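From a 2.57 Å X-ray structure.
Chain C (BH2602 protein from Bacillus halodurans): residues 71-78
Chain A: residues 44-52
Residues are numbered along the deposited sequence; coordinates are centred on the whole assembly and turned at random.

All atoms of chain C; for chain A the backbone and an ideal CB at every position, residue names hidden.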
# COMPACT_ATOMS: atom_id res chain seq x y z
N GLY C 71 -20.54 -14.10 9.92
CA GLY C 71 -21.27 -14.23 11.17
C GLY C 71 -20.82 -13.20 12.20
O GLY C 71 -20.07 -12.28 11.86
N PRO C 72 -21.28 -13.30 13.46
CA PRO C 72 -20.88 -12.34 14.50
C PRO C 72 -19.41 -12.48 14.92
O PRO C 72 -18.81 -11.56 15.45
CB PRO C 72 -21.85 -12.65 15.64
CG PRO C 72 -23.09 -13.10 14.91
CD PRO C 72 -22.48 -14.04 13.89
N LEU C 73 -18.84 -13.65 14.67
CA LEU C 73 -17.45 -13.88 15.02
C LEU C 73 -16.51 -13.05 14.11
O LEU C 73 -15.31 -12.97 14.35
CB LEU C 73 -17.13 -15.36 14.86
CG LEU C 73 -15.71 -15.83 15.14
CD1 LEU C 73 -15.47 -15.94 16.64
CD2 LEU C 73 -15.51 -17.19 14.48
N VAL C 74 -17.07 -12.41 13.08
CA VAL C 74 -16.25 -11.65 12.13
C VAL C 74 -16.60 -10.17 11.97
O VAL C 74 -15.84 -9.41 11.35
CB VAL C 74 -16.30 -12.32 10.74
CG1 VAL C 74 -15.43 -11.58 9.75
CG2 VAL C 74 -15.84 -13.76 10.84
N ASN C 75 -17.72 -9.75 12.53
CA ASN C 75 -18.17 -8.36 12.41
C ASN C 75 -17.57 -7.41 13.44
O ASN C 75 -16.98 -7.83 14.43
CB ASN C 75 -19.69 -8.31 12.50
CG ASN C 75 -20.36 -9.09 11.39
OD1 ASN C 75 -21.58 -9.23 11.37
ND2 ASN C 75 -19.56 -9.60 10.45
N ASN C 76 -17.71 -6.11 13.18
CA ASN C 76 -17.22 -5.09 14.10
C ASN C 76 -18.43 -4.44 14.77
O ASN C 76 -19.58 -4.79 14.47
CB ASN C 76 -16.36 -4.05 13.36
CG ASN C 76 -17.17 -3.19 12.40
OD1 ASN C 76 -18.40 -3.15 12.47
ND2 ASN C 76 -16.48 -2.49 11.51
N PRO C 77 -18.20 -3.49 15.70
CA PRO C 77 -19.30 -2.80 16.39
C PRO C 77 -20.31 -2.08 15.49
O PRO C 77 -21.00 -1.15 15.93
CB PRO C 77 -18.56 -1.84 17.32
CG PRO C 77 -17.28 -2.57 17.62
CD PRO C 77 -16.90 -3.10 16.26
N LEU C 78 -20.40 -2.49 14.23
CA LEU C 78 -21.33 -1.87 13.29
C LEU C 78 -22.03 -2.92 12.43
O LEU C 78 -22.71 -2.59 11.47
CB LEU C 78 -20.61 -0.85 12.39
CG LEU C 78 -20.05 0.42 13.04
CD1 LEU C 78 -21.13 1.06 13.91
CD2 LEU C 78 -18.81 0.10 13.88
N UNK A 44 -15.86 -6.48 26.48
CA UNK A 44 -15.41 -6.30 25.09
C UNK A 44 -16.63 -6.15 24.17
O UNK A 44 -17.59 -6.92 24.25
CB UNK A 44 -14.54 -7.48 24.64
N UNK A 45 -16.59 -5.18 23.26
CA UNK A 45 -17.71 -4.99 22.34
C UNK A 45 -17.83 -6.12 21.33
O UNK A 45 -18.95 -6.54 21.01
CB UNK A 45 -17.56 -3.66 21.60
N UNK A 46 -16.69 -6.62 20.85
CA UNK A 46 -16.65 -7.67 19.83
C UNK A 46 -15.96 -8.97 20.24
O UNK A 46 -15.16 -9.02 21.18
CB UNK A 46 -15.95 -7.12 18.59
N UNK A 47 -16.26 -10.02 19.48
CA UNK A 47 -15.70 -11.34 19.72
C UNK A 47 -14.22 -11.38 19.37
O UNK A 47 -13.43 -12.02 20.06
CB UNK A 47 -16.46 -12.40 18.92
N UNK A 48 -13.86 -10.69 18.29
CA UNK A 48 -12.47 -10.67 17.85
C UNK A 48 -11.54 -10.12 18.92
O UNK A 48 -10.53 -10.74 19.24
CB UNK A 48 -12.34 -9.84 16.57
N UNK A 49 -11.89 -8.96 19.47
CA UNK A 49 -11.12 -8.31 20.52
C UNK A 49 -11.13 -9.21 21.74
O UNK A 49 -10.10 -9.49 22.35
CB UNK A 49 -11.68 -6.93 20.85
N UNK A 50 -12.33 -9.68 22.10
CA UNK A 50 -12.52 -10.58 23.23
C UNK A 50 -11.71 -11.88 23.15
O UNK A 50 -11.11 -12.31 24.14
CB UNK A 50 -14.01 -10.92 23.35
N UNK A 51 -11.70 -12.52 21.98
CA UNK A 51 -10.99 -13.77 21.81
C UNK A 51 -9.51 -13.56 21.60
O UNK A 51 -8.73 -14.51 21.68
CB UNK A 51 -11.58 -14.55 20.63
N UNK A 52 -9.11 -12.33 21.32
CA UNK A 52 -7.69 -12.10 21.12
C UNK A 52 -7.05 -11.42 22.33
O UNK A 52 -5.84 -11.36 22.45
CB UNK A 52 -7.47 -11.25 19.86

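Position 44 lies before the helix, and its ideal CB has nothing of residues 71-78 within 5.5 Å. The residue is Tyr44(A), which makes no contact with this stretch of chain C.

Position 45 points its CB toward chain C. The ideal CB is 4.1 Å from Pro77(C) CG. A small apolar side chain would suit, and a longer one could also fold beside the proline ring. The residue is Ala45(A). Its methyl makes a modest apolar contact with that ring.

Position 46 also points toward chain C. Its phi/psi of -119/162 is extended, and the helix starts at the next residue. This is an N-cap site, which favours Ser, Thr, Asn or Asp. The ideal CB is 4.3 Å from Asn75(C) O and 4.7 Å from Pro77(C) CD, so an apolar branch would also find a surface. Thr fits both conditions, and the residue is Thr46(A). Its OG1 accepts a weak capping bond from the backbone N of position 49 at 3.3 Å. Its CG2 packs on Pro77(C) CD at 3.4 Å.

Position 47 opens the helix and points toward chain C. The ideal CB is 4.3 Å from both Pro72(C) O and Leu73(C) CA. Chain C offers backbone here, with the Pro72(C) ring and the Leu73(C) side chain nearby, so a large apolar or aromatic group would suit. The residue is Tyr47(A), with chi1 in m. Its CD1 lies 3.3 Å from Pro72(C) O, its CE1 4.0 Å from Pro72(C) CB, and its CB 4.3 Å from Leu73(C) CD1. Both Pro72(C) O and Leu73(C) N approach the ring obliquely. The hydroxyl is bonded elsewhere in the structure.

Position 48 points sideways, with its ideal CB 4.9 Å from Leu73(C) O. Several side chains could turn in from here, either apolar or able to donate to that carbonyl. The residue is Leu48(A). Its end comes nearer than its CB direction suggests, and CD2 reaches 3.4 Å from Leu73(C) O. This is packing against a carbonyl, not a hydrogen bond.

Positions 49 and 50 are helical and out of reach, so this stretch does not select them. They are Ala49(A) and Ser50(A).

Position 51 is one turn after 47 and points toward chain C. No atom of residues 71-78 is within 5.5 Å of its ideal CB, so a longer apolar side chain is needed to reach Leu73(C). Leu, Met or Phe would be plausible. The residue is Leu51(A), whose CD2 meets Leu73(C) CD1 at 3.5 Å.

Position 52 is out of reach, so this stretch does not decide it; it is Thr52(A).

Chain A, residues 44-52: YATYLASLT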
# COMPACT_ATOMS: atom_id res chain seq x y z
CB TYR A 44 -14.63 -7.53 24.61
CG TYR A 44 -13.24 -7.65 25.14
CD1 TYR A 44 -12.25 -6.75 24.76
CD2 TYR A 44 -12.89 -8.69 25.99
CE1 TYR A 44 -10.95 -6.87 25.23
CE2 TYR A 44 -11.58 -8.83 26.46
CZ TYR A 44 -10.62 -7.91 26.07
OH TYR A 44 -9.32 -8.02 26.51
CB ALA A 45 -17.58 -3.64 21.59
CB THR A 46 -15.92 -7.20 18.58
OG1 THR A 46 -14.52 -7.02 18.89
CG2 THR A 46 -16.50 -5.90 18.08
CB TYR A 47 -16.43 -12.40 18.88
CG TYR A 47 -17.86 -12.61 19.31
CD1 TYR A 47 -18.89 -11.86 18.75
CD2 TYR A 47 -18.17 -13.52 20.31
CE1 TYR A 47 -20.20 -12.01 19.20
CE2 TYR A 47 -19.47 -13.67 20.76
CZ TYR A 47 -20.48 -12.91 20.21
OH TYR A 47 -21.76 -13.01 20.69
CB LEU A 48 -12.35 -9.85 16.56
CG LEU A 48 -11.62 -10.60 15.45
CD1 LEU A 48 -10.10 -10.63 15.71
CD2 LEU A 48 -12.18 -12.02 15.34
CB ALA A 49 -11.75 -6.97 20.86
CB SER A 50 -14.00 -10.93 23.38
OG SER A 50 -14.16 -11.96 24.35
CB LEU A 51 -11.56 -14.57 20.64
CG LEU A 51 -12.85 -15.37 20.88
CD1 LEU A 51 -13.82 -14.60 21.75
CD2 LEU A 51 -13.50 -15.68 19.53
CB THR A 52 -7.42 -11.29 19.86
OG1 THR A 52 -6.03 -11.33 19.58
CG2 THR A 52 -7.87 -9.86 20.03
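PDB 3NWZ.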